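Local coordinates for protein terminal uridylyltransferase 1 (Trypanosoma brucei, PDB 5HZD) that adds uridines from UTP to the 3' ends of guide RNAs, ribosomal RNAs and some mRNAs, and takes part in mitochondrial RNA editing, at residues A[302-307]-A[352-356]; A[69-73]-A[312-316]; A[154-159]-A[277-281]; A[129-135]-A[363-367]. The contacts are given in a common frame with arbitrary orientation. Residue numbers count along the deposited sequence, not the author numbering.

Contact 1: A[302-307]-A[352-356]; sequences KYLLSH and YVPYV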
loop_
_atom_site.group_PDB
_atom_site.type_symbol
_atom_site.label_atom_id
_atom_site.label_comp_id
_atom_site.label_asym_id
_atom_site.label_seq_id
_atom_site.Cartn_x
_atom_site.Cartn_y
_atom_site.Cartn_z
ATOM N N LYS A 302 11.118 7.675 2.442
ATOM C CA LYS A 302 12.117 8.703 2.683
ATOM C C LYS A 302 11.469 9.977 3.234
ATOM O O LYS A 302 11.928 10.538 4.240
ATOM C CB LYS A 302 12.862 8.971 1.382
ATOM C CG LYS A 302 14.062 9.853 1.545
ATOM C CD LYS A 302 14.899 9.842 0.263
ATOM C CE LYS A 302 16.119 10.742 0.382
ATOM N NZ LYS A 302 17.095 10.304 1.433
ATOM N N TYR A 303 10.374 10.407 2.618
ATOM C CA TYR A 303 9.647 11.551 3.155
ATOM C C TYR A 303 9.060 11.307 4.549
ATOM O O TYR A 303 9.209 12.145 5.453
ATOM C CB TYR A 303 8.511 11.923 2.195
ATOM C CG TYR A 303 8.898 12.888 1.104
ATOM C CD1 TYR A 303 9.265 14.200 1.424
ATOM C CD2 TYR A 303 8.809 12.536 -0.234
ATOM C CE1 TYR A 303 9.556 15.135 0.419
ATOM C CE2 TYR A 303 9.114 13.484 -1.254
ATOM C CZ TYR A 303 9.473 14.763 -0.894
ATOM O OH TYR A 303 9.738 15.691 -1.895
ATOM N N LEU A 304 8.387 10.181 4.732
ATOM C CA LEU A 304 7.607 10.019 5.962
ATOM C C LEU A 304 8.474 9.727 7.182
ATOM O O LEU A 304 8.052 9.962 8.319
ATOM C CB LEU A 304 6.559 8.926 5.760
ATOM C CG LEU A 304 5.495 9.265 4.708
ATOM C CD1 LEU A 304 4.506 8.144 4.656
ATOM C CD2 LEU A 304 4.757 10.580 5.051
ATOM N N LEU A 305 9.694 9.262 6.971
ATOM C CA LEU A 305 10.613 9.098 8.099
ATOM C C LEU A 305 11.308 10.396 8.517
ATOM O O LEU A 305 12.029 10.438 9.524
ATOM C CB LEU A 305 11.672 8.032 7.784
ATOM C CG LEU A 305 11.204 6.587 7.793
ATOM C CD1 LEU A 305 12.402 5.725 7.405
ATOM C CD2 LEU A 305 10.646 6.180 9.178
ATOM N N SER A 306 11.114 11.466 7.749
ATOM C CA SER A 306 11.901 12.667 7.970
ATOM C C SER A 306 11.316 13.682 8.964
ATOM O O SER A 306 11.925 14.726 9.207
ATOM C CB SER A 306 12.270 13.336 6.625
ATOM O OG SER A 306 11.142 13.932 6.027
ATOM N N HIS A 307 10.158 13.367 9.547
ATOM C CA HIS A 307 9.626 14.108 10.693
ATOM C C HIS A 307 8.910 13.065 11.563
ATOM O O HIS A 307 8.214 12.207 11.023
ATOM C CB HIS A 307 8.603 15.144 10.204
ATOM C CG HIS A 307 8.177 16.103 11.262
ATOM N ND1 HIS A 307 7.360 15.733 12.312
ATOM C CD2 HIS A 307 8.445 17.422 11.440
ATOM C CE1 HIS A 307 7.167 16.772 13.104
ATOM N NE2 HIS A 307 7.799 17.817 12.585
ATOM N N TYR A 352 8.158 21.532 7.182
ATOM C CA TYR A 352 8.260 20.438 8.151
ATOM C C TYR A 352 9.217 19.314 7.753
ATOM O O TYR A 352 9.773 18.629 8.631
ATOM C CB TYR A 352 6.883 19.821 8.440
ATOM C CG TYR A 352 5.939 20.707 9.181
ATOM C CD1 TYR A 352 6.102 20.936 10.542
ATOM C CD2 TYR A 352 4.885 21.332 8.517
ATOM C CE1 TYR A 352 5.221 21.747 11.236
ATOM C CE2 TYR A 352 3.991 22.133 9.204
ATOM C CZ TYR A 352 4.170 22.333 10.557
ATOM O OH TYR A 352 3.294 23.137 11.239
ATOM N N VAL A 353 9.364 19.056 6.450
ATOM C CA VAL A 353 10.315 18.037 5.980
ATOM C C VAL A 353 11.110 18.640 4.819
ATOM O O VAL A 353 10.594 19.487 4.087
ATOM C CB VAL A 353 9.654 16.726 5.469
ATOM C CG1 VAL A 353 8.776 16.045 6.566
ATOM C CG2 VAL A 353 8.832 16.970 4.226
ATOM N N PRO A 354 12.346 18.165 4.620
ATOM C CA PRO A 354 13.139 18.600 3.466
ATOM C C PRO A 354 12.547 18.093 2.153
ATOM O O PRO A 354 11.916 17.040 2.074
ATOM C CB PRO A 354 14.507 17.935 3.708
ATOM C CG PRO A 354 14.573 17.712 5.181
ATOM C CD PRO A 354 13.142 17.329 5.539
ATOM N N TYR A 355 12.760 18.862 1.088
ATOM C CA TYR A 355 12.361 18.391 -0.238
ATOM C C TYR A 355 13.181 17.177 -0.690
ATOM O O TYR A 355 14.399 17.116 -0.455
ATOM C CB TYR A 355 12.512 19.551 -1.251
ATOM C CG TYR A 355 12.206 19.112 -2.657
ATOM C CD1 TYR A 355 10.886 18.886 -3.049
ATOM C CD2 TYR A 355 13.230 18.896 -3.585
ATOM C CE1 TYR A 355 10.595 18.433 -4.325
ATOM C CE2 TYR A 355 12.933 18.449 -4.885
ATOM C CZ TYR A 355 11.616 18.226 -5.225
ATOM O OH TYR A 355 11.347 17.790 -6.497
ATOM N N VAL A 356 12.519 16.210 -1.325
ATOM C CA VAL A 356 13.209 15.093 -1.975
ATOM C C VAL A 356 12.752 15.015 -3.431
ATOM O O VAL A 356 11.545 14.882 -3.702
ATOM C CB VAL A 356 12.847 13.751 -1.320
ATOM C CG1 VAL A 356 13.568 12.593 -2.040
ATOM C CG2 VAL A 356 13.185 13.747 0.156
HETATM O O HOH W 1 12.230 14.511 3.471
HETATM O O HOH W 2 11.759 17.707 9.864
#
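In the helical part of the enzyme, near the UTP site, the end of helix 292-304 packs on the loop after helix 336-349. Lys302 lays its aliphatic chain beside Val356, with CD 3.8 Å from Val356 CG1. One residue on, Tyr303 makes the main contact: Val356 CB sits over its ring face in a CH-pi arrangement, 3.9 Å from the ring centroid, while Val353 CG2 lies at the ring edge, 4.0 Å from Tyr303 CD1. The hydroxyl reaches the loop backbone, where Val356 N donates to Tyr303 OH at 2.9 Å. The side chain of Tyr303 is about 9 Å from that of the UTP-binding Tyr337. Ser306 turns its OG back to Tyr303 O (2.7 Å); water 1 donates both to Ser306 OG (2.8 Å) and to Pro354 O (2.9 Å). Water 2 bridges the carbonyls in the same way, giving hydrogen bonds to Ser306 O and Tyr352 O. Last comes His307, whose ring face receives the edge of Tyr352, an offset edge-to-face pair with centroids 5.9 Å apart and planes at 80°, while His307 ND1 caps Cys309 N at the turn into helix 310-324. Helix 336-349 supports both partners: Ile344 and Val348 touch Tyr303, and Leu347 and Val348 touch Val353. Met398 of helix 385-409 touches both His307 and Tyr352.

Contact 2: A[69-73]-A[312-316]; sequences IFHVA and PGAIV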
loop_
_atom_site.group_PDB
_atom_site.type_symbol
_atom_site.label_atom_id
_atom_site.label_comp_id
_atom_site.label_asym_id
_atom_site.label_seq_id
_atom_site.Cartn_x
_atom_site.Cartn_y
_atom_site.Cartn_z
ATOM N N ILE A 69 -4.024 11.095 17.444
ATOM C CA ILE A 69 -3.278 10.763 16.232
ATOM C C ILE A 69 -2.195 9.734 16.519
ATOM O O ILE A 69 -2.083 8.725 15.808
ATOM C CB ILE A 69 -2.656 12.042 15.623
ATOM C CG1 ILE A 69 -3.769 12.912 15.045
ATOM C CG2 ILE A 69 -1.660 11.691 14.517
ATOM C CD1 ILE A 69 -3.382 14.386 14.828
ATOM N N PHE A 70 -1.431 9.945 17.593
ATOM C CA PHE A 70 -0.390 8.981 17.920
ATOM C C PHE A 70 -0.974 7.647 18.388
ATOM O O PHE A 70 -0.364 6.597 18.154
ATOM C CB PHE A 70 0.618 9.540 18.947
ATOM C CG PHE A 70 1.806 10.199 18.307
ATOM C CD1 PHE A 70 1.767 11.547 17.993
ATOM C CD2 PHE A 70 2.929 9.456 17.977
ATOM C CE1 PHE A 70 2.846 12.164 17.371
ATOM C CE2 PHE A 70 4.012 10.056 17.347
ATOM C CZ PHE A 70 3.977 11.406 17.060
ATOM N N HIS A 71 -2.156 7.660 18.998
ATOM C CA HIS A 71 -2.776 6.405 19.427
ATOM C C HIS A 71 -3.202 5.578 18.216
ATOM O O HIS A 71 -2.962 4.367 18.169
ATOM C CB HIS A 71 -3.977 6.664 20.358
ATOM C CG HIS A 71 -4.606 5.406 20.875
ATOM N ND1 HIS A 71 -4.212 4.815 22.054
ATOM C CD2 HIS A 71 -5.570 4.611 20.355
ATOM C CE1 HIS A 71 -4.919 3.715 22.248
ATOM N NE2 HIS A 71 -5.745 3.566 21.229
ATOM N N VAL A 72 -3.837 6.223 17.243
ATOM C CA VAL A 72 -4.210 5.550 15.999
ATOM C C VAL A 72 -2.963 4.994 15.313
ATOM O O VAL A 72 -2.947 3.837 14.864
ATOM C CB VAL A 72 -4.955 6.488 15.035
ATOM C CG1 VAL A 72 -5.161 5.796 13.689
ATOM C CG2 VAL A 72 -6.294 6.885 15.629
ATOM N N ALA A 73 -1.899 5.791 15.254
ATOM C CA ALA A 73 -0.665 5.336 14.594
ATOM C C ALA A 73 -0.043 4.151 15.330
ATOM O O ALA A 73 0.510 3.226 14.700
ATOM C CB ALA A 73 0.319 6.492 14.524
ATOM N N PRO A 312 2.409 9.252 11.609
ATOM C CA PRO A 312 1.107 9.283 12.290
ATOM C C PRO A 312 0.076 10.125 11.538
ATOM O O PRO A 312 -1.094 9.721 11.379
ATOM C CB PRO A 312 1.454 9.876 13.669
ATOM C CG PRO A 312 2.843 9.332 13.914
ATOM C CD PRO A 312 3.514 9.540 12.551
ATOM N N GLY A 313 0.485 11.270 11.001
ATOM C CA GLY A 313 -0.470 12.061 10.248
ATOM C C GLY A 313 -0.931 11.368 8.977
ATOM O O GLY A 313 -2.090 11.485 8.613
ATOM N N ALA A 314 -0.014 10.679 8.298
ATOM C CA ALA A 314 -0.353 9.992 7.068
ATOM C C ALA A 314 -1.360 8.889 7.350
ATOM O O ALA A 314 -2.296 8.678 6.561
ATOM C CB ALA A 314 0.898 9.399 6.448
ATOM N N ILE A 315 -1.189 8.197 8.469
ATOM C CA ILE A 315 -2.129 7.120 8.844
ATOM C C ILE A 315 -3.525 7.648 9.128
ATOM O O ILE A 315 -4.540 7.127 8.607
ATOM C CB ILE A 315 -1.552 6.344 10.031
ATOM C CG1 ILE A 315 -0.312 5.574 9.549
ATOM C CG2 ILE A 315 -2.585 5.376 10.625
ATOM C CD1 ILE A 315 0.516 5.031 10.734
ATOM N N VAL A 316 -3.596 8.733 9.893
ATOM C CA VAL A 316 -4.892 9.324 10.214
ATOM C C VAL A 316 -5.557 9.888 8.970
ATOM O O VAL A 316 -6.770 9.745 8.792
ATOM C CB VAL A 316 -4.745 10.418 11.309
ATOM C CG1 VAL A 316 -6.020 11.248 11.446
ATOM C CG2 VAL A 316 -4.391 9.763 12.630
#
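Two helical segments, 69-73 and 312-316, cross steeply: their N-to-C directions lie at 80° and their axes approach to 8.5 Å. The backbones come nearest at Ala73 and Pro312, whose CA atoms are 4.9 Å apart, a closeness that the small alanine permits. No hydrogen bond passes between the segments, so shape complementarity among apolar groups does the work. Pro312 is the central piece. Its CB meets Ala73 CB and Ile69 CG2, each at 3.7 Å, and its CG stands over the face of Phe70, 4.0 Å from the ring centroid, in a CH-pi contact. One turn further along its helix, Val316 continues the surface, with Val316 CG2 3.8 Å from Ile69 CG2 and 4.1 Å from Val72 CB. Ile315 completes it by placing CG2 4.0 Å from Val72 CG1 and CD1 4.1 Å from Ala73 CB. Helix 385-409 closes one flank, Leu399 touching both Ile69 and Val316. The buried crossing forms part of the core of the helical part, as in Cid1-like nucleotidyltransferases: helix 59-76, which precedes the palm strands in sequence, joins helix 310-324, which follows them and carries the UTP-binding Lys318 and Lys322.

Contact 3: A[154-159]-A[277-281]; sequences LRRVGF and RPELY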
loop_
_atom_site.group_PDB
_atom_site.type_symbol
_atom_site.label_atom_id
_atom_site.label_comp_id
_atom_site.label_asym_id
_atom_site.label_seq_id
_atom_site.Cartn_x
_atom_site.Cartn_y
_atom_site.Cartn_z
ATOM N N LEU A 154 1.496 -22.453 -6.557
ATOM C CA LEU A 154 0.914 -22.263 -5.236
ATOM C C LEU A 154 -0.121 -23.349 -4.894
ATOM O O LEU A 154 -0.110 -23.882 -3.798
ATOM C CB LEU A 154 0.311 -20.870 -5.126
ATOM C CG LEU A 154 1.330 -19.739 -5.136
ATOM C CD1 LEU A 154 0.603 -18.432 -5.419
ATOM C CD2 LEU A 154 2.111 -19.669 -3.788
ATOM N N ARG A 155 -0.967 -23.712 -5.850
ATOM C CA ARG A 155 -1.946 -24.783 -5.659
ATOM C C ARG A 155 -1.205 -26.072 -5.275
ATOM O O ARG A 155 -1.644 -26.807 -4.390
ATOM C CB ARG A 155 -2.745 -24.995 -6.957
ATOM C CG ARG A 155 -3.881 -25.996 -6.875
ATOM C CD ARG A 155 -4.441 -26.296 -8.275
ATOM N NE ARG A 155 -4.439 -27.734 -8.566
ATOM C CZ ARG A 155 -3.390 -28.412 -9.032
ATOM N NH1 ARG A 155 -2.243 -27.794 -9.261
ATOM N NH2 ARG A 155 -3.486 -29.714 -9.268
ATOM N N ARG A 156 -0.067 -26.323 -5.908
ATOM C CA ARG A 156 0.625 -27.610 -5.727
ATOM C C ARG A 156 1.386 -27.670 -4.393
ATOM O O ARG A 156 1.779 -28.746 -3.934
ATOM C CB ARG A 156 1.605 -27.873 -6.882
ATOM C CG ARG A 156 0.984 -28.142 -8.258
ATOM C CD ARG A 156 2.103 -28.527 -9.272
ATOM N NE ARG A 156 2.193 -27.633 -10.439
ATOM C CZ ARG A 156 3.302 -27.402 -11.157
ATOM N NH1 ARG A 156 3.268 -26.569 -12.208
ATOM N NH2 ARG A 156 4.453 -27.990 -10.834
ATOM N N VAL A 157 1.623 -26.523 -3.771
ATOM C CA VAL A 157 2.314 -26.507 -2.460
ATOM C C VAL A 157 1.287 -26.381 -1.330
ATOM O O VAL A 157 1.653 -26.304 -0.154
ATOM C CB VAL A 157 3.425 -25.399 -2.429
ATOM C CG1 VAL A 157 2.864 -24.032 -2.155
ATOM C CG2 VAL A 157 4.518 -25.720 -1.440
ATOM N N GLY A 158 0.004 -26.380 -1.686
ATOM C CA GLY A 158 -1.076 -26.450 -0.714
ATOM C C GLY A 158 -2.067 -25.299 -0.628
ATOM O O GLY A 158 -2.969 -25.315 0.212
ATOM N N PHE A 159 -1.928 -24.290 -1.483
ATOM C CA PHE A 159 -2.923 -23.213 -1.478
ATOM C C PHE A 159 -4.210 -23.698 -2.130
ATOM O O PHE A 159 -4.168 -24.343 -3.174
ATOM C CB PHE A 159 -2.392 -21.956 -2.174
ATOM C CG PHE A 159 -1.363 -21.209 -1.353
ATOM C CD1 PHE A 159 -0.049 -21.662 -1.280
ATOM C CD2 PHE A 159 -1.721 -20.073 -0.622
ATOM C CE1 PHE A 159 0.896 -20.978 -0.516
ATOM C CE2 PHE A 159 -0.785 -19.397 0.157
ATOM C CZ PHE A 159 0.532 -19.853 0.216
ATOM N N ARG A 277 -0.098 -23.168 9.619
ATOM C CA ARG A 277 0.751 -23.249 8.428
ATOM C C ARG A 277 1.792 -22.139 8.418
ATOM O O ARG A 277 1.713 -21.186 9.221
ATOM C CB ARG A 277 -0.161 -23.131 7.193
ATOM C CG ARG A 277 -1.079 -24.351 6.976
ATOM C CD ARG A 277 -2.002 -24.162 5.776
ATOM N NE ARG A 277 -2.368 -25.462 5.219
ATOM C CZ ARG A 277 -2.936 -25.620 4.024
ATOM N NH1 ARG A 277 -3.234 -24.543 3.296
ATOM N NH2 ARG A 277 -3.218 -26.841 3.571
ATOM N N PRO A 278 2.770 -22.235 7.504
ATOM C CA PRO A 278 3.732 -21.146 7.302
ATOM C C PRO A 278 3.077 -19.773 7.016
ATOM O O PRO A 278 1.943 -19.704 6.496
ATOM C CB PRO A 278 4.519 -21.608 6.073
ATOM C CG PRO A 278 4.486 -23.124 6.190
ATOM C CD PRO A 278 3.103 -23.432 6.692
ATOM N N GLU A 279 3.793 -18.707 7.360
ATOM C CA GLU A 279 3.299 -17.313 7.257
ATOM C C GLU A 279 2.580 -16.959 5.948
ATOM O O GLU A 279 1.537 -16.282 5.955
ATOM C CB GLU A 279 4.453 -16.332 7.530
ATOM C CG GLU A 279 4.922 -16.267 9.005
ATOM C CD GLU A 279 5.916 -17.358 9.416
ATOM O OE1 GLU A 279 6.256 -18.272 8.612
ATOM O OE2 GLU A 279 6.384 -17.332 10.574
ATOM N N LEU A 280 3.119 -17.413 4.817
ATOM C CA LEU A 280 2.582 -17.022 3.518
ATOM C C LEU A 280 1.118 -17.451 3.361
ATOM O O LEU A 280 0.327 -16.794 2.658
ATOM C CB LEU A 280 3.457 -17.618 2.407
ATOM C CG LEU A 280 3.084 -17.191 0.995
ATOM C CD1 LEU A 280 3.349 -15.694 0.780
ATOM C CD2 LEU A 280 3.798 -18.014 -0.069
ATOM N N TYR A 281 0.740 -18.528 4.036
ATOM C CA TYR A 281 -0.635 -19.040 3.925
ATOM C C TYR A 281 -1.621 -18.204 4.720
ATOM O O TYR A 281 -2.834 -18.309 4.534
ATOM C CB TYR A 281 -0.722 -20.486 4.446
ATOM C CG TYR A 281 0.005 -21.498 3.623
ATOM C CD1 TYR A 281 -0.658 -22.225 2.629
ATOM C CD2 TYR A 281 1.356 -21.745 3.821
ATOM C CE1 TYR A 281 0.018 -23.175 1.879
ATOM C CE2 TYR A 281 2.042 -22.690 3.051
ATOM C CZ TYR A 281 1.374 -23.393 2.087
ATOM O OH TYR A 281 2.099 -24.330 1.372
HETATM O O HOH W 3 -5.189 -27.227 1.352
#
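Phe159 lies flat against Tyr281 in an offset stack, the ring centroids 4.1 Å apart and the planes within 10° of parallel; the closest atoms, Phe159 CE1 and Tyr281 CE1, are 3.4 Å apart. What brings Phe159 to this place is a Schellman motif ending helix 143-156 in the palm region of this nucleotidyltransferase. Gly158 adopts a positive phi, 119°, and two backbone bonds run back into the last turn, from Phe159 N to Leu154 O (3.0 Å) and from Gly158 N to Arg155 O (3.2 Å). A CB at Gly158 would be jammed against the preceding carbonyl O; it would point at the partner segment, 3.5 Å from Tyr281 OH. The carbonyls of Val157 and Gly158, just past the helix, accept hydrogen bonds from the loop between strands 267-271 and 285-288. Leu280 widens the apolar patch, its CD2 3.8 Å from Phe159 CZ, while His177 adds an edge-to-face ring contact to Phe159. Arg277 NH1 donates to Gly158 O at 3.2 Å, and water 3 links that same carbonyl to Arg277 NH2; the NE of this arginine is bound to His273 O. Beside the stack, Tyr281 OH donates a short hydrogen bond, 2.5 Å long, to Val157 O.

Contact 4: A[129-135]-A[363-367]; sequences VDVDAME and ESLVN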
loop_
_atom_site.group_PDB
_atom_site.type_symbol
_atom_site.label_atom_id
_atom_site.label_comp_id
_atom_site.label_asym_id
_atom_site.label_seq_id
_atom_site.Cartn_x
_atom_site.Cartn_y
_atom_site.Cartn_z
ATOM N N VAL A 129 10.379 -9.856 -9.653
ATOM C CA VAL A 129 11.168 -9.202 -10.685
ATOM C C VAL A 129 12.517 -9.897 -10.829
ATOM O O VAL A 129 13.189 -10.196 -9.816
ATOM C CB VAL A 129 11.465 -7.716 -10.311
ATOM C CG1 VAL A 129 12.294 -7.032 -11.421
ATOM C CG2 VAL A 129 10.147 -6.961 -10.068
ATOM N N ASP A 130 12.900 -10.129 -12.086
ATOM C CA ASP A 130 14.245 -10.542 -12.477
ATOM C C ASP A 130 14.958 -9.255 -12.852
ATOM O O ASP A 130 14.695 -8.670 -13.919
ATOM C CB ASP A 130 14.133 -11.488 -13.689
ATOM C CG ASP A 130 15.483 -11.881 -14.307
ATOM O OD1 ASP A 130 16.526 -11.224 -14.070
ATOM O OD2 ASP A 130 15.499 -12.842 -15.123
ATOM N N VAL A 131 15.865 -8.840 -11.976
ATOM C CA VAL A 131 16.537 -7.543 -12.109
ATOM C C VAL A 131 17.417 -7.469 -13.357
ATOM O O VAL A 131 17.367 -6.457 -14.069
ATOM C CB VAL A 131 17.307 -7.210 -10.842
ATOM C CG1 VAL A 131 18.181 -5.943 -11.031
ATOM C CG2 VAL A 131 16.317 -7.002 -9.699
ATOM N N ASP A 132 18.190 -8.519 -13.639
ATOM C CA ASP A 132 18.972 -8.591 -14.875
ATOM C C ASP A 132 18.067 -8.359 -16.084
ATOM O O ASP A 132 18.398 -7.568 -16.978
ATOM C CB ASP A 132 19.631 -9.968 -15.031
ATOM C CG ASP A 132 20.834 -10.149 -14.144
ATOM O OD1 ASP A 132 21.253 -9.160 -13.507
ATOM O OD2 ASP A 132 21.381 -11.283 -14.106
ATOM N N ALA A 133 16.925 -9.047 -16.111
ATOM C CA ALA A 133 16.027 -8.934 -17.259
ATOM C C ALA A 133 15.443 -7.533 -17.357
ATOM O O ALA A 133 15.354 -6.979 -18.463
ATOM C CB ALA A 133 14.906 -9.964 -17.183
ATOM N N MET A 134 15.077 -6.956 -16.216
ATOM C CA MET A 134 14.542 -5.603 -16.193
ATOM C C MET A 134 15.563 -4.641 -16.795
ATOM O O MET A 134 15.216 -3.756 -17.579
ATOM C CB MET A 134 14.217 -5.184 -14.763
ATOM C CG MET A 134 13.901 -3.711 -14.613
ATOM S SD MET A 134 13.266 -3.422 -12.967
ATOM C CE MET A 134 13.329 -1.630 -12.823
ATOM N N GLU A 135 16.835 -4.833 -16.445
ATOM C CA GLU A 135 17.892 -3.967 -16.971
ATOM C C GLU A 135 18.056 -4.081 -18.492
ATOM O O GLU A 135 18.404 -3.089 -19.156
ATOM C CB GLU A 135 19.208 -4.205 -16.232
ATOM C CG GLU A 135 19.130 -3.757 -14.748
ATOM C CD GLU A 135 19.037 -2.249 -14.605
ATOM O OE1 GLU A 135 19.943 -1.557 -15.122
ATOM O OE2 GLU A 135 18.067 -1.754 -13.991
ATOM N N GLU A 363 15.341 4.174 -10.394
ATOM C CA GLU A 363 14.422 3.269 -11.048
ATOM C C GLU A 363 15.041 1.857 -11.048
ATOM O O GLU A 363 14.338 0.846 -10.862
ATOM C CB GLU A 363 14.178 3.716 -12.508
ATOM C CG GLU A 363 13.258 2.734 -13.255
ATOM C CD GLU A 363 12.971 3.133 -14.691
ATOM O OE1 GLU A 363 13.263 4.286 -15.065
ATOM O OE2 GLU A 363 12.446 2.283 -15.445
ATOM N N SER A 364 16.357 1.809 -11.220
ATOM C CA SER A 364 17.062 0.532 -11.289
ATOM C C SER A 364 17.082 -0.144 -9.924
ATOM O O SER A 364 17.254 0.519 -8.890
ATOM C CB SER A 364 18.489 0.726 -11.753
ATOM O OG SER A 364 19.177 -0.521 -11.772
ATOM N N LEU A 365 16.941 -1.466 -9.928
ATOM C CA LEU A 365 16.933 -2.248 -8.692
ATOM C C LEU A 365 18.265 -2.950 -8.497
ATOM O O LEU A 365 18.411 -3.806 -7.621
ATOM C CB LEU A 365 15.802 -3.267 -8.733
ATOM C CG LEU A 365 14.389 -2.687 -8.761
ATOM C CD1 LEU A 365 13.386 -3.810 -9.032
ATOM C CD2 LEU A 365 14.120 -2.016 -7.420
ATOM N N VAL A 366 19.251 -2.611 -9.316
ATOM C CA VAL A 366 20.573 -3.232 -9.203
ATOM C C VAL A 366 21.194 -3.107 -7.801
ATOM O O VAL A 366 21.757 -4.073 -7.259
ATOM C CB VAL A 366 21.535 -2.682 -10.270
ATOM C CG1 VAL A 366 22.965 -3.110 -9.965
ATOM C CG2 VAL A 366 21.106 -3.167 -11.651
ATOM N N ASN A 367 21.061 -1.952 -7.172
ATOM C CA ASN A 367 21.698 -1.809 -5.850
ATOM C C ASN A 367 20.754 -2.043 -4.678
ATOM O O ASN A 367 21.038 -1.647 -3.539
ATOM C CB ASN A 367 22.357 -0.443 -5.720
ATOM C CG ASN A 367 23.463 -0.240 -6.752
ATOM O OD1 ASN A 367 24.232 -1.155 -7.047
ATOM N ND2 ASN A 367 23.520 0.952 -7.327
HETATM O O HOH W 4 16.327 -2.978 -12.190
#
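Leu365 fills the centre of this contact, enclosed by three side chains of residues 129-135. Its CB packs 3.9 Å from Val131 CG2, and its CD1 lies 4.0 Å from Met134 SD and 4.2 Å from Val129 CG1. Phe107 of strand 105-109 and Ile294 of helix 292-304 also touch Leu365, so the leucine plugs the space between the palm sheet and the helix bearing part of the UTP site. Further out, Val366 CG2 meets Val131 CG1 at 4.1 Å and Glu135 CG at 3.7 Å, and Met134 CE reaches Glu363 O at 3.3 Å. The palm side is a strand-to-helix junction: strand 124-129, which follows the probable metal-binding Asp123 and carries Asp125 with the same predicted role, gives way to the short helix 131-135. Asp130 is the N-cap, its OD1 accepting from Ala133 N at 3.0 Å, while its OD2 is held by His101. Across the contact, the loop forms an ST turn in which Val366 N donates to Ser364 OG at 3.2 Å. The same hydroxyl donates to Glu135 OE2 at 2.8 Å, joining the two local structures by a single bond. At this polar edge water 4 donates to Glu135 OE2 and accepts from Leu365 N, both at 2.8 Å, bridging a direct separation of 4.2 Å between Glu135 OE2 and Leu365 N.

Contacts 1 and 2 lie in the helical part of the enzyme and touch each other: Leu304 CD1 packs 4.2 Å from Ala314 CB, between consecutive helices. Contact 3 lies within the palm region, about 38 Å, centre to centre, from contact 1, whereas contact 4, its centre 27 Å from that of contact 3, joins the palm to the loop after helix 336-349, the same connection that supplies 352-356 to contact 1. Two of the contacts come near UTP-binding residues: Glu363 of contact 4 has its side chain about 4 Å from that of Arg295, and Tyr303 of contact 1 about 9 Å from that of Tyr337.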